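Local atomic coordinates of biofilm-associated surface protein (Staphylococcus aureus, PDB entry 7C7U), a protein that is a cell wall-anchored surface protein that takes part in biofilm formation, probably by way of a switch that governs its assembly into functional amyloid. Residues L36-K41 against D56-M61; Q233-N238 against N377-T382; N238-Y243 against A318-V323; A252-I257 against A365-D370. All blocks are in the same frame, centred on the assembly; numbering follows the deposited sequence.

Contact 1. Residues L36-K41 against D56-M61; sequences LFDPGK and DLHSYM
Leu36, Phe37 and Asp38 run antiparallel to His58, Leu57 and Asp56, joining strand 36-39 to strand 52-61 of an N-terminal mixed beta-sheet. Leu36 with His58 and Asp38 with Asp56 are hydrogen-bonded pairs, while Phe37 and Leu57 form the non-hydrogen-bonded pair between them. The tightly packed end holds Leu36, His58, Phe37 and Leu57, all four buried. On one face, Leu57 turns its CG away from the backbone N (chi1 -167°), and its CD1 methyl lies across the neighbouring strand, 3.5 Å from Leu36 O and 3.7 Å from Phe37 CA. The two side chains meet at about a right angle, with Leu57 CD1 at the edge of the Phe37 ring; His165 and Phe55 add further aromatic contacts to that ring. On the other face Leu36 lies beside His58, and Met236 of strand 228-237 packs on both.

Toward Asp38 and Asp56 this second face becomes polar and partly exposed. Asp38 OD2 and Asp56 OD2 stand 4.4 Å apart, and one water donates to both, at 2.7 Å from Asp38 OD2 and 2.6 Å from Asp56 OD2. The water's two donated bonds probably ease the approach of the two carboxylates. The imidazole of His58 lies where the two environments meet: ND1 bonds to Thr136 OG1, and NE2 points to Asp38, so the ring is held at two points. The His58 NE2 to Asp38 OD2 bond is 3.1 Å long and nearly straight (165°), in the ring plane, and it uses the carboxylate's anti lone pair.

Contact 2. Residues Q233-N238 against N377-T382; sequences QQIMKN and NNTLGT
The carboxamide of Gln233 is the flat group here, and its NE2 comes up to Thr379 O and Gly381 N. NE2 lies 2.6 Å from Thr379 O, but the bent angle of 120° at the hydrogen makes this a weak bond. Beside it, Gly381 N is 3.4 Å from Gln233 NE2, two donors that do not bond to each other. At the other end of the amide, OE1 accepts from Tyr253 OH, and NE2 also bonds to Ser213 OG, so partners at both ends fix the rotation of the group. The fully extended chain (chi1 -180°, chi2 174°) carries the amide out from strand 228-237. The contact joins the five-stranded antiparallel sheet, to which that strand belongs, to the loop leading into 381-388, an edge strand of the four-stranded sheet. Ile235, two residues along the strand, supplies the apolar part. Its CG2 reaches Thr379 CG2 at 4.1 Å and Asn378 O at 3.9 Å, while Ile235 CD1 comes to 4.1 Å from Thr379 CB. Phe210 touches both Ile235 and Thr379. Thr379 OG1 is turned to the bonds it makes with Ile376 O and Leu368 N.

Contact 3. Residues N238-Y243 against A318-V323; sequences NGIFSY and ALPETV
Ile240 holds CG1 between its backbone N and carbonyl carbon (chi1 48°), which places CG2 anti to the carbonyl carbon and over the start of Pro320, 3.7 Å from Pro320 N and 4.0 Å from Pro320 CD. Ala318 has a left-handed backbone (phi 68°), and its N-H meets Phe241 O. This is a loop-against-loop contact at the surface, with no regular strand pairing. Residues 238-243 belong to the connection from strand 228-237 to strand 252-257, and residues 318-323 to the connection from strand 301-305 to strand 323-331. Each loop therefore crosses between the five-stranded and the four-stranded antiparallel sheet, in opposite directions.

Backbone atoms do most of the touching. Ala318 N donates to Phe241 O at 3.2 Å, approaching from well above the carbonyl plane. Two CA-H...O contacts run alongside: Ala318 CA is 3.3 Å from Ile240 O, and Pro320 CA is 3.3 Å from Gly239 O. Gly239 O also has a water 2.6 Å away, which lies close to Pro320 O as well. Ile240, Ser242 and Ala318 are exposed, whereas the CB of Phe241 points away from the other loop, and its buried ring meets Phe210. Tyr243 N lies over one face of that ring and bonds to Asn317 OD1. One ammonium group serves both connections: Lys237 NZ has Phe241 O of the first and Leu319 O of the second among its hydrogen-bond partners, with Phe315 O and Asn316 O.

Contact 4. Residues A252-I257 against A365-D370; sequences AYNYQI and AGYLTD
Asn254 ND2 donates to two acceptors of the opposite strand, Tyr367 O and Thr369 OG1. The bond to Tyr367 O is 3.2 Å long, nearly straight (167°) and in the amide plane but well above the plane of the carbonyl; the other N-H goes to Thr369 OG1 at 3.1 Å. Tyr367 O therefore has two donors from one residue, since Asn254 N also reaches it at 2.9 Å. Asn254 OD1 accepts from a water at 2.7 Å and bonds to Thr303 OG1, a residue of strand 301-305.

The main-chain groups are paired just as regularly. Strands 252-257 and 359-369 are the two inner strands of a four-stranded antiparallel sheet, and Ala252-Thr369, Asn254-Tyr367 and Gln256-Ala365 are its hydrogen-bonded pairs, each with two N-H...O bonds. Between them, Asn254 O also receives a CA-H contact from Gly366 CA at 3.2 Å.

The same asparagine packs flat on an aromatic ring. Tyr367 holds its CG between the backbone N and the carbonyl carbon (chi1 56°), swinging the ring across to Asn254, whose CB sits over the face 3.5 Å from the Tyr367 centroid in a CH-pi contact; amide and ring planes are only 8° apart. Tyr367 OH meets a water at 2.6 Å, and that water also accepts from Gln256 NE2, which bonds in addition to Asp194. On the reverse face, Tyr255 OH is bonded to Thr295 O.

Contact 1 closes first along the chain; the others follow, with contacts 3 and 4 starting and ending within the span of contact 2. Contact 1 lies in the N-terminal mixed sheet, about 10 Å centre to centre from contact 2, and Tyr60 of strand 52-61 packs there on Met236 of strand 228-237. Contacts 2 and 3 share Asn238 and are about 12 Å apart between centres; Ile235 N probably bonds to Val323 O where strands 228-237 and 323-331 pair. Contact 4, about 11 Å from contact 2 between centres, occupies the four-stranded sheet, whose edge strand 381-388 begins at contact 2. Together they join the N-terminal sheet and the two antiparallel sheets that follow.

Contact 1. Residues L36-K41 against D56-M61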
loop_
_atom_site.group_PDB
_atom_site.type_symbol
_atom_site.label_atom_id
_atom_site.label_comp_id
_atom_site.label_asym_id
_atom_site.label_seq_id
_atom_site.Cartn_x
_atom_site.Cartn_y
_atom_site.Cartn_z
ATOM N N LEU A 36 14.645 -2.369 16.751
ATOM C CA LEU A 36 14.873 -3.811 16.824
ATOM C C LEU A 36 14.084 -4.387 17.991
ATOM O O LEU A 36 14.428 -4.151 19.150
ATOM C CB LEU A 36 16.357 -4.132 16.993
ATOM C CG LEU A 36 17.198 -4.470 15.762
ATOM C CD1 LEU A 36 17.231 -3.324 14.757
ATOM C CD2 LEU A 36 18.631 -4.906 16.165
ATOM N N PHE A 37 13.057 -5.166 17.683
ATOM C CA PHE A 37 12.262 -5.882 18.666
ATOM C C PHE A 37 12.921 -7.231 18.928
ATOM O O PHE A 37 13.143 -8.008 17.996
ATOM C CB PHE A 37 10.831 -6.028 18.136
ATOM C CG PHE A 37 9.899 -6.750 19.051
ATOM C CD1 PHE A 37 9.484 -6.182 20.244
ATOM C CD2 PHE A 37 9.409 -7.998 18.693
ATOM C CE1 PHE A 37 8.604 -6.860 21.088
ATOM C CE2 PHE A 37 8.526 -8.678 19.503
ATOM C CZ PHE A 37 8.123 -8.112 20.713
ATOM N N ASP A 38 13.261 -7.497 20.186
ATOM C CA ASP A 38 14.107 -8.629 20.574
ATOM C C ASP A 38 13.359 -9.471 21.606
ATOM O O ASP A 38 13.629 -9.365 22.816
ATOM C CB ASP A 38 15.440 -8.078 21.105
ATOM C CG ASP A 38 16.421 -9.145 21.545
ATOM O OD1 ASP A 38 16.194 -10.347 21.322
ATOM O OD2 ASP A 38 17.473 -8.763 22.105
ATOM N N PRO A 39 12.425 -10.328 21.180
ATOM C CA PRO A 39 11.619 -11.072 22.155
ATOM C C PRO A 39 12.242 -12.386 22.604
ATOM O O PRO A 39 13.136 -12.951 21.971
ATOM C CB PRO A 39 10.304 -11.340 21.402
ATOM C CG PRO A 39 10.721 -11.454 19.958
ATOM C CD PRO A 39 11.900 -10.482 19.805
ATOM N N GLY A 40 11.705 -12.898 23.705
ATOM C CA GLY A 40 12.036 -14.246 24.111
ATOM C C GLY A 40 11.468 -15.276 23.150
ATOM O O GLY A 40 10.523 -15.015 22.401
ATOM N N LYS A 41 12.086 -16.454 23.152
ATOM C CA LYS A 41 11.638 -17.545 22.300
ATOM C C LYS A 41 10.460 -18.278 22.932
ATOM O O LYS A 41 10.301 -18.304 24.151
ATOM C CB LYS A 41 12.767 -18.542 22.046
ATOM C CG LYS A 41 13.975 -17.977 21.345
ATOM C CD LYS A 41 14.959 -19.105 20.987
ATOM C CE LYS A 41 15.593 -19.737 22.215
ATOM N NZ LYS A 41 16.930 -19.201 22.506
ATOM N N ASP A 56 13.105 -7.157 24.773
ATOM C CA ASP A 56 13.776 -5.870 24.806
ATOM C C ASP A 56 13.479 -5.154 23.502
ATOM O O ASP A 56 13.138 -5.775 22.498
ATOM C CB ASP A 56 15.295 -6.017 24.987
ATOM C CG ASP A 56 15.659 -6.709 26.293
ATOM O OD1 ASP A 56 15.073 -6.372 27.340
ATOM O OD2 ASP A 56 16.507 -7.612 26.262
ATOM N N LEU A 57 13.599 -3.835 23.522
ATOM C CA LEU A 57 13.433 -3.036 22.318
ATOM C C LEU A 57 14.660 -2.143 22.195
ATOM O O LEU A 57 14.948 -1.364 23.108
ATOM C CB LEU A 57 12.141 -2.229 22.399
ATOM C CG LEU A 57 11.608 -1.563 21.131
ATOM C CD1 LEU A 57 11.455 -2.539 19.952
ATOM C CD2 LEU A 57 10.281 -0.918 21.471
ATOM N N HIS A 58 15.402 -2.278 21.098
ATOM C CA HIS A 58 16.628 -1.517 20.891
ATOM C C HIS A 58 16.432 -0.484 19.792
ATOM O O HIS A 58 15.739 -0.740 18.798
ATOM C CB HIS A 58 17.805 -2.421 20.505
ATOM C CG HIS A 58 17.960 -3.645 21.352
ATOM N ND1 HIS A 58 18.664 -3.654 22.540
ATOM C CD2 HIS A 58 17.544 -4.919 21.154
ATOM C CE1 HIS A 58 18.648 -4.871 23.052
ATOM N NE2 HIS A 58 17.978 -5.660 22.228
ATOM N N SER A 59 17.066 0.675 19.943
ATOM C CA SER A 59 17.047 1.621 18.835
ATOM C C SER A 59 18.232 2.574 18.927
ATOM O O SER A 59 18.910 2.674 19.953
ATOM C CB SER A 59 15.731 2.408 18.796
ATOM O OG SER A 59 15.707 3.271 17.670
ATOM N N TYR A 60 18.466 3.270 17.821
ATOM C CA TYR A 60 19.436 4.352 17.728
ATOM C C TYR A 60 18.664 5.640 17.493
ATOM O O TYR A 60 17.728 5.663 16.683
ATOM C CB TYR A 60 20.438 4.116 16.588
ATOM C CG TYR A 60 21.675 3.345 16.994
ATOM C CD1 TYR A 60 21.640 1.961 17.127
ATOM C CD2 TYR A 60 22.879 4.000 17.249
ATOM C CE1 TYR A 60 22.770 1.241 17.506
ATOM C CE2 TYR A 60 24.025 3.291 17.625
ATOM C CZ TYR A 60 23.961 1.907 17.759
ATOM O OH TYR A 60 25.089 1.189 18.143
ATOM N N MET A 61 19.019 6.695 18.231
ATOM C CA MET A 61 18.368 7.992 18.078
ATOM C C MET A 61 19.408 9.105 18.131
ATOM O O MET A 61 20.384 9.023 18.880
ATOM C CB MET A 61 17.287 8.225 19.144
ATOM C CG MET A 61 17.777 8.182 20.573
ATOM S SD MET A 61 16.557 8.895 21.704
ATOM C CE MET A 61 16.127 10.406 20.839
HETATM O O HOH W 1 18.091 -8.914 24.743
#

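Contact 2. Residues Q233-N238 against N377-T382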
loop_
_atom_site.group_PDB
_atom_site.type_symbol
_atom_site.label_atom_id
_atom_site.label_comp_id
_atom_site.label_asym_id
_atom_site.label_seq_id
_atom_site.Cartn_x
_atom_site.Cartn_y
_atom_site.Cartn_z
ATOM N N GLN A 233 19.097 -7.029 6.768
ATOM C CA GLN A 233 19.352 -7.415 8.148
ATOM C C GLN A 233 20.246 -6.375 8.820
ATOM O O GLN A 233 21.213 -5.901 8.223
ATOM C CB GLN A 233 20.008 -8.795 8.207
ATOM C CG GLN A 233 20.311 -9.281 9.638
ATOM C CD GLN A 233 20.815 -10.709 9.675
ATOM O OE1 GLN A 233 20.944 -11.355 8.632
ATOM N NE2 GLN A 233 21.141 -11.202 10.875
ATOM N N GLN A 234 19.900 -5.998 10.046
ATOM C CA GLN A 234 20.755 -5.161 10.880
ATOM C C GLN A 234 21.245 -5.996 12.058
ATOM O O GLN A 234 20.467 -6.748 12.651
ATOM C CB GLN A 234 20.001 -3.938 11.416
ATOM C CG GLN A 234 19.089 -3.232 10.403
ATOM C CD GLN A 234 19.811 -2.237 9.497
ATOM O OE1 GLN A 234 20.943 -1.847 9.757
ATOM N NE2 GLN A 234 19.141 -1.823 8.423
ATOM N N ILE A 235 22.525 -5.863 12.393
ATOM C CA ILE A 235 23.116 -6.468 13.585
ATOM C C ILE A 235 23.738 -5.333 14.392
ATOM O O ILE A 235 24.764 -4.762 13.996
ATOM C CB ILE A 235 24.165 -7.525 13.238
ATOM C CG1 ILE A 235 23.584 -8.564 12.288
ATOM C CG2 ILE A 235 24.671 -8.244 14.533
ATOM C CD1 ILE A 235 24.645 -9.378 11.557
ATOM N N MET A 236 23.104 -4.982 15.502
ATOM C CA MET A 236 23.616 -3.938 16.360
ATOM C C MET A 236 24.795 -4.473 17.170
ATOM O O MET A 236 24.794 -5.630 17.616
ATOM C CB MET A 236 22.528 -3.444 17.306
ATOM C CG MET A 236 21.348 -2.767 16.616
ATOM S SD MET A 236 20.276 -1.902 17.787
ATOM C CE MET A 236 21.251 -2.117 19.289
ATOM N N LYS A 237 25.796 -3.627 17.355
ATOM C CA LYS A 237 27.009 -3.990 18.086
ATOM C C LYS A 237 26.899 -3.629 19.559
ATOM O O LYS A 237 26.213 -2.680 19.933
ATOM C CB LYS A 237 28.222 -3.266 17.511
ATOM C CG LYS A 237 28.644 -3.698 16.115
ATOM C CD LYS A 237 29.942 -2.953 15.733
ATOM C CE LYS A 237 30.343 -3.254 14.303
ATOM N NZ LYS A 237 31.645 -2.598 13.971
ATOM N N ASN A 238 27.590 -4.406 20.398
ATOM C CA ASN A 238 27.822 -3.983 21.778
ATOM C C ASN A 238 28.948 -2.964 21.888
ATOM O O ASN A 238 28.932 -2.136 22.804
ATOM C CB ASN A 238 28.161 -5.175 22.670
ATOM C CG ASN A 238 26.936 -5.968 23.057
ATOM O OD1 ASN A 238 25.872 -5.401 23.284
ATOM N ND2 ASN A 238 27.074 -7.286 23.129
ATOM N N ASN A 377 26.919 -15.281 18.259
ATOM C CA ASN A 377 25.940 -14.798 19.231
ATOM C C ASN A 377 25.232 -13.541 18.739
ATOM O O ASN A 377 25.874 -12.542 18.388
ATOM C CB ASN A 377 26.633 -14.493 20.552
ATOM C CG ASN A 377 25.690 -14.547 21.762
ATOM O OD1 ASN A 377 24.546 -14.971 21.672
ATOM N ND2 ASN A 377 26.200 -14.129 22.906
ATOM N N ASN A 378 23.900 -13.611 18.721
ATOM C CA ASN A 378 23.009 -12.483 18.475
ATOM C C ASN A 378 23.067 -11.977 17.039
ATOM O O ASN A 378 22.756 -10.813 16.778
ATOM C CB ASN A 378 23.294 -11.346 19.487
ATOM C CG ASN A 378 22.912 -11.748 20.907
ATOM O OD1 ASN A 378 21.987 -12.519 21.078
ATOM N ND2 ASN A 378 23.622 -11.248 21.911
ATOM N N THR A 379 23.434 -12.827 16.079
ATOM C CA THR A 379 23.430 -12.392 14.692
ATOM C C THR A 379 22.264 -12.981 13.898
ATOM O O THR A 379 22.202 -12.781 12.687
ATOM C CB THR A 379 24.753 -12.725 13.989
ATOM O OG1 THR A 379 24.901 -14.144 13.875
ATOM C CG2 THR A 379 25.969 -12.134 14.763
ATOM N N LEU A 380 21.331 -13.668 14.550
ATOM C CA LEU A 380 20.181 -14.259 13.858
ATOM C C LEU A 380 19.064 -13.226 13.802
ATOM O O LEU A 380 18.571 -12.773 14.848
ATOM C CB LEU A 380 19.698 -15.527 14.564
ATOM C CG LEU A 380 18.337 -16.089 14.106
ATOM C CD1 LEU A 380 18.379 -16.433 12.647
ATOM C CD2 LEU A 380 17.902 -17.296 14.935
ATOM N N GLY A 381 18.657 -12.872 12.586
ATOM C CA GLY A 381 17.571 -11.931 12.388
ATOM C C GLY A 381 16.522 -12.534 11.467
ATOM O O GLY A 381 16.841 -13.187 10.481
ATOM N N THR A 382 15.284 -12.327 11.814
ATOM C CA THR A 382 14.208 -12.794 10.956
ATOM C C THR A 382 13.517 -11.582 10.379
ATOM O O THR A 382 13.773 -10.454 10.789
ATOM C CB THR A 382 13.206 -13.658 11.723
ATOM O OG1 THR A 382 12.678 -12.906 12.830
ATOM C CG2 THR A 382 13.871 -14.948 12.227
#

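Contact 3. Residues N238-Y243 against A318-V323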
loop_
_atom_site.group_PDB
_atom_site.type_symbol
_atom_site.label_atom_id
_atom_site.label_comp_id
_atom_site.label_asym_id
_atom_site.label_seq_id
_atom_site.Cartn_x
_atom_site.Cartn_y
_atom_site.Cartn_z
ATOM N N ASN A 238 27.590 -4.406 20.398
ATOM C CA ASN A 238 27.822 -3.983 21.778
ATOM C C ASN A 238 28.948 -2.964 21.888
ATOM O O ASN A 238 28.932 -2.136 22.804
ATOM C CB ASN A 238 28.161 -5.175 22.670
ATOM C CG ASN A 238 26.936 -5.968 23.057
ATOM O OD1 ASN A 238 25.872 -5.401 23.284
ATOM N ND2 ASN A 238 27.074 -7.286 23.129
ATOM N N GLY A 239 29.944 -3.035 21.008
ATOM C CA GLY A 239 31.075 -2.125 21.088
ATOM C C GLY A 239 31.607 -1.712 19.733
ATOM O O GLY A 239 30.866 -1.167 18.891
ATOM N N ILE A 240 32.888 -1.985 19.493
ATOM C CA ILE A 240 33.512 -1.538 18.252
ATOM C C ILE A 240 34.118 -2.724 17.519
ATOM O O ILE A 240 35.242 -2.644 17.004
ATOM C CB ILE A 240 34.560 -0.440 18.515
ATOM C CG1 ILE A 240 35.492 -0.849 19.671
ATOM C CG2 ILE A 240 33.857 0.897 18.780
ATOM C CD1 ILE A 240 36.827 -0.088 19.698
ATOM N N PHE A 241 33.347 -3.809 17.438
ATOM C CA PHE A 241 33.774 -5.048 16.803
ATOM C C PHE A 241 34.524 -4.807 15.501
ATOM O O PHE A 241 34.145 -3.963 14.682
ATOM C CB PHE A 241 32.557 -5.941 16.528
ATOM C CG PHE A 241 32.881 -7.143 15.699
ATOM C CD1 PHE A 241 33.559 -8.222 16.255
ATOM C CD2 PHE A 241 32.532 -7.190 14.364
ATOM C CE1 PHE A 241 33.864 -9.329 15.484
ATOM C CE2 PHE A 241 32.835 -8.297 13.590
ATOM C CZ PHE A 241 33.501 -9.367 14.155
ATOM N N SER A 242 35.565 -5.601 15.299
ATOM C CA SER A 242 36.347 -5.582 14.073
ATOM C C SER A 242 36.497 -7.023 13.600
ATOM O O SER A 242 36.958 -7.884 14.366
ATOM C CB SER A 242 37.712 -4.927 14.326
ATOM O OG SER A 242 38.307 -4.515 13.121
ATOM N N TYR A 243 36.071 -7.292 12.357
ATOM C CA TYR A 243 36.135 -8.631 11.770
ATOM C C TYR A 243 37.490 -8.823 11.092
ATOM O O TYR A 243 37.836 -8.082 10.168
ATOM C CB TYR A 243 35.007 -8.857 10.748
ATOM C CG TYR A 243 35.087 -10.232 10.105
ATOM C CD1 TYR A 243 34.495 -11.344 10.715
ATOM C CD2 TYR A 243 35.768 -10.432 8.912
ATOM C CE1 TYR A 243 34.562 -12.606 10.143
ATOM C CE2 TYR A 243 35.857 -11.698 8.343
ATOM C CZ TYR A 243 35.254 -12.779 8.965
ATOM O OH TYR A 243 35.325 -14.033 8.407
ATOM N N ALA A 318 36.050 -1.500 13.801
ATOM C CA ALA A 318 36.554 -0.585 14.821
ATOM C C ALA A 318 35.676 0.644 15.001
ATOM O O ALA A 318 36.103 1.600 15.637
ATOM C CB ALA A 318 38.000 -0.161 14.548
ATOM N N LEU A 319 34.452 0.643 14.451
ATOM C CA LEU A 319 33.439 1.660 14.654
ATOM C C LEU A 319 32.238 1.062 15.378
ATOM O O LEU A 319 32.000 -0.141 15.289
ATOM C CB LEU A 319 32.974 2.257 13.320
ATOM C CG LEU A 319 33.989 3.150 12.594
ATOM C CD1 LEU A 319 33.616 3.315 11.132
ATOM C CD2 LEU A 319 34.120 4.516 13.266
ATOM N N PRO A 320 31.461 1.859 16.108
ATOM C CA PRO A 320 30.292 1.314 16.806
ATOM C C PRO A 320 29.061 1.139 15.925
ATOM O O PRO A 320 28.025 0.704 16.430
ATOM C CB PRO A 320 30.040 2.361 17.902
ATOM C CG PRO A 320 30.501 3.654 17.272
ATOM C CD PRO A 320 31.667 3.293 16.389
ATOM N N GLU A 321 29.167 1.390 14.624
ATOM C CA GLU A 321 27.990 1.469 13.768
ATOM C C GLU A 321 27.385 0.091 13.497
ATOM O O GLU A 321 28.099 -0.896 13.298
ATOM C CB GLU A 321 28.356 2.144 12.445
ATOM C CG GLU A 321 29.091 3.473 12.631
ATOM C CD GLU A 321 29.578 4.079 11.323
ATOM O OE1 GLU A 321 29.758 3.329 10.337
ATOM O OE2 GLU A 321 29.772 5.315 11.282
ATOM N N THR A 322 26.051 0.049 13.441
ATOM C CA THR A 322 25.317 -1.185 13.177
ATOM C C THR A 322 25.739 -1.804 11.845
ATOM O O THR A 322 25.909 -1.107 10.843
ATOM C CB THR A 322 23.814 -0.879 13.186
ATOM O OG1 THR A 322 23.447 -0.408 14.490
ATOM C CG2 THR A 322 22.977 -2.118 12.859
ATOM N N VAL A 323 25.906 -3.127 11.838
ATOM C CA VAL A 323 26.222 -3.859 10.615
ATOM C C VAL A 323 24.936 -4.076 9.812
ATOM O O VAL A 323 23.934 -4.563 10.344
ATOM C CB VAL A 323 26.891 -5.199 10.950
ATOM C CG1 VAL A 323 27.168 -6.015 9.687
ATOM C CG2 VAL A 323 28.215 -4.966 11.767
HETATM O O HOH W 2 28.465 -0.291 19.459
#

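Contact 4. Residues A252-I257 against A365-D370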
loop_
_atom_site.group_PDB
_atom_site.type_symbol
_atom_site.label_atom_id
_atom_site.label_comp_id
_atom_site.label_asym_id
_atom_site.label_seq_id
_atom_site.Cartn_x
_atom_site.Cartn_y
_atom_site.Cartn_z
ATOM N N ALA A 252 30.694 -17.522 7.792
ATOM C CA ALA A 252 29.784 -17.575 6.652
ATOM C C ALA A 252 28.510 -16.803 6.960
ATOM O O ALA A 252 28.052 -16.777 8.103
ATOM C CB ALA A 252 29.431 -19.024 6.290
ATOM N N TYR A 253 27.925 -16.189 5.919
ATOM C CA TYR A 253 26.598 -15.606 6.017
ATOM C C TYR A 253 25.578 -16.594 5.456
ATOM O O TYR A 253 25.766 -17.134 4.359
ATOM C CB TYR A 253 26.511 -14.276 5.263
ATOM C CG TYR A 253 25.175 -13.605 5.451
ATOM C CD1 TYR A 253 24.767 -13.190 6.713
ATOM C CD2 TYR A 253 24.307 -13.389 4.363
ATOM C CE1 TYR A 253 23.547 -12.601 6.907
ATOM C CE2 TYR A 253 23.091 -12.806 4.554
ATOM C CZ TYR A 253 22.716 -12.397 5.810
ATOM O OH TYR A 253 21.500 -11.798 5.978
ATOM N N ASN A 254 24.492 -16.797 6.197
ATOM C CA ASN A 254 23.478 -17.804 5.906
ATOM C C ASN A 254 22.126 -17.117 5.793
ATOM O O ASN A 254 21.835 -16.187 6.548
ATOM C CB ASN A 254 23.438 -18.869 7.023
ATOM C CG ASN A 254 24.803 -19.460 7.310
ATOM O OD1 ASN A 254 25.146 -20.530 6.809
ATOM N ND2 ASN A 254 25.610 -18.744 8.102
ATOM N N TYR A 255 21.289 -17.569 4.861
ATOM C CA TYR A 255 20.044 -16.863 4.588
ATOM C C TYR A 255 18.958 -17.874 4.231
ATOM O O TYR A 255 19.235 -18.942 3.680
ATOM C CB TYR A 255 20.245 -15.790 3.471
ATOM C CG TYR A 255 21.062 -16.316 2.316
ATOM C CD1 TYR A 255 20.439 -16.934 1.232
ATOM C CD2 TYR A 255 22.450 -16.263 2.340
ATOM C CE1 TYR A 255 21.187 -17.456 0.187
ATOM C CE2 TYR A 255 23.212 -16.787 1.311
ATOM C CZ TYR A 255 22.577 -17.392 0.238
ATOM O OH TYR A 255 23.330 -17.923 -0.789
ATOM N N GLN A 256 17.725 -17.556 4.616
ATOM C CA GLN A 256 16.564 -18.396 4.340
ATOM C C GLN A 256 15.534 -17.545 3.609
ATOM O O GLN A 256 15.091 -16.518 4.133
ATOM C CB GLN A 256 15.983 -18.980 5.635
ATOM C CG GLN A 256 17.017 -19.809 6.467
ATOM C CD GLN A 256 16.378 -20.635 7.593
ATOM O OE1 GLN A 256 15.286 -20.322 8.064
ATOM N NE2 GLN A 256 17.076 -21.689 8.043
ATOM N N ILE A 257 15.163 -17.954 2.396
ATOM C CA ILE A 257 14.174 -17.231 1.588
ATOM C C ILE A 257 12.896 -18.063 1.569
ATOM O O ILE A 257 12.941 -19.263 1.282
ATOM C CB ILE A 257 14.695 -16.960 0.163
ATOM C CG1 ILE A 257 16.107 -16.367 0.191
ATOM C CG2 ILE A 257 13.734 -16.031 -0.656
ATOM C CD1 ILE A 257 16.193 -14.989 0.861
ATOM N N ALA A 365 15.092 -15.333 7.111
ATOM C CA ALA A 365 16.062 -15.348 8.216
ATOM C C ALA A 365 17.476 -15.176 7.673
ATOM O O ALA A 365 17.776 -15.551 6.531
ATOM C CB ALA A 365 15.971 -16.638 9.058
ATOM N N GLY A 366 18.353 -14.628 8.522
ATOM C CA GLY A 366 19.759 -14.475 8.193
ATOM C C GLY A 366 20.570 -14.573 9.474
ATOM O O GLY A 366 20.081 -14.242 10.554
ATOM N N TYR A 367 21.790 -15.075 9.357
ATOM C CA TYR A 367 22.653 -15.260 10.531
ATOM C C TYR A 367 24.070 -15.545 10.061
ATOM O O TYR A 367 24.295 -15.992 8.933
ATOM C CB TYR A 367 22.148 -16.390 11.461
ATOM C CG TYR A 367 21.980 -17.743 10.791
ATOM C CD1 TYR A 367 20.816 -18.049 10.057
ATOM C CD2 TYR A 367 22.961 -18.716 10.890
ATOM C CE1 TYR A 367 20.667 -19.285 9.453
ATOM C CE2 TYR A 367 22.820 -19.951 10.281
ATOM C CZ TYR A 367 21.663 -20.230 9.572
ATOM O OH TYR A 367 21.533 -21.453 8.959
ATOM N N LEU A 368 25.030 -15.266 10.948
ATOM C CA LEU A 368 26.435 -15.568 10.735
ATOM C C LEU A 368 26.801 -16.825 11.518
ATOM O O LEU A 368 26.308 -17.052 12.626
ATOM C CB LEU A 368 27.333 -14.398 11.193
ATOM C CG LEU A 368 27.232 -13.140 10.314
ATOM C CD1 LEU A 368 27.693 -11.880 11.045
ATOM C CD2 LEU A 368 28.067 -13.387 9.063
ATOM N N THR A 369 27.703 -17.619 10.951
ATOM C CA THR A 369 28.210 -18.813 11.617
ATOM C C THR A 369 29.726 -18.800 11.575
ATOM O O THR A 369 30.329 -18.225 10.668
ATOM C CB THR A 369 27.735 -20.126 10.961
ATOM O OG1 THR A 369 27.982 -20.059 9.547
ATOM C CG2 THR A 369 26.251 -20.397 11.252
ATOM N N ASP A 370 30.352 -19.446 12.561
ATOM C CA ASP A 370 31.801 -19.555 12.490
ATOM C C ASP A 370 32.172 -20.676 11.519
ATOM O O ASP A 370 31.303 -21.329 10.923
ATOM C CB ASP A 370 32.407 -19.750 13.891
ATOM C CG ASP A 370 32.044 -21.082 14.548
ATOM O OD1 ASP A 370 31.589 -22.017 13.868
ATOM O OD2 ASP A 370 32.255 -21.197 15.790
HETATM O O HOH W 3 26.864 -22.541 7.525
HETATM O O HOH W 4 19.893 -22.227 7.100
#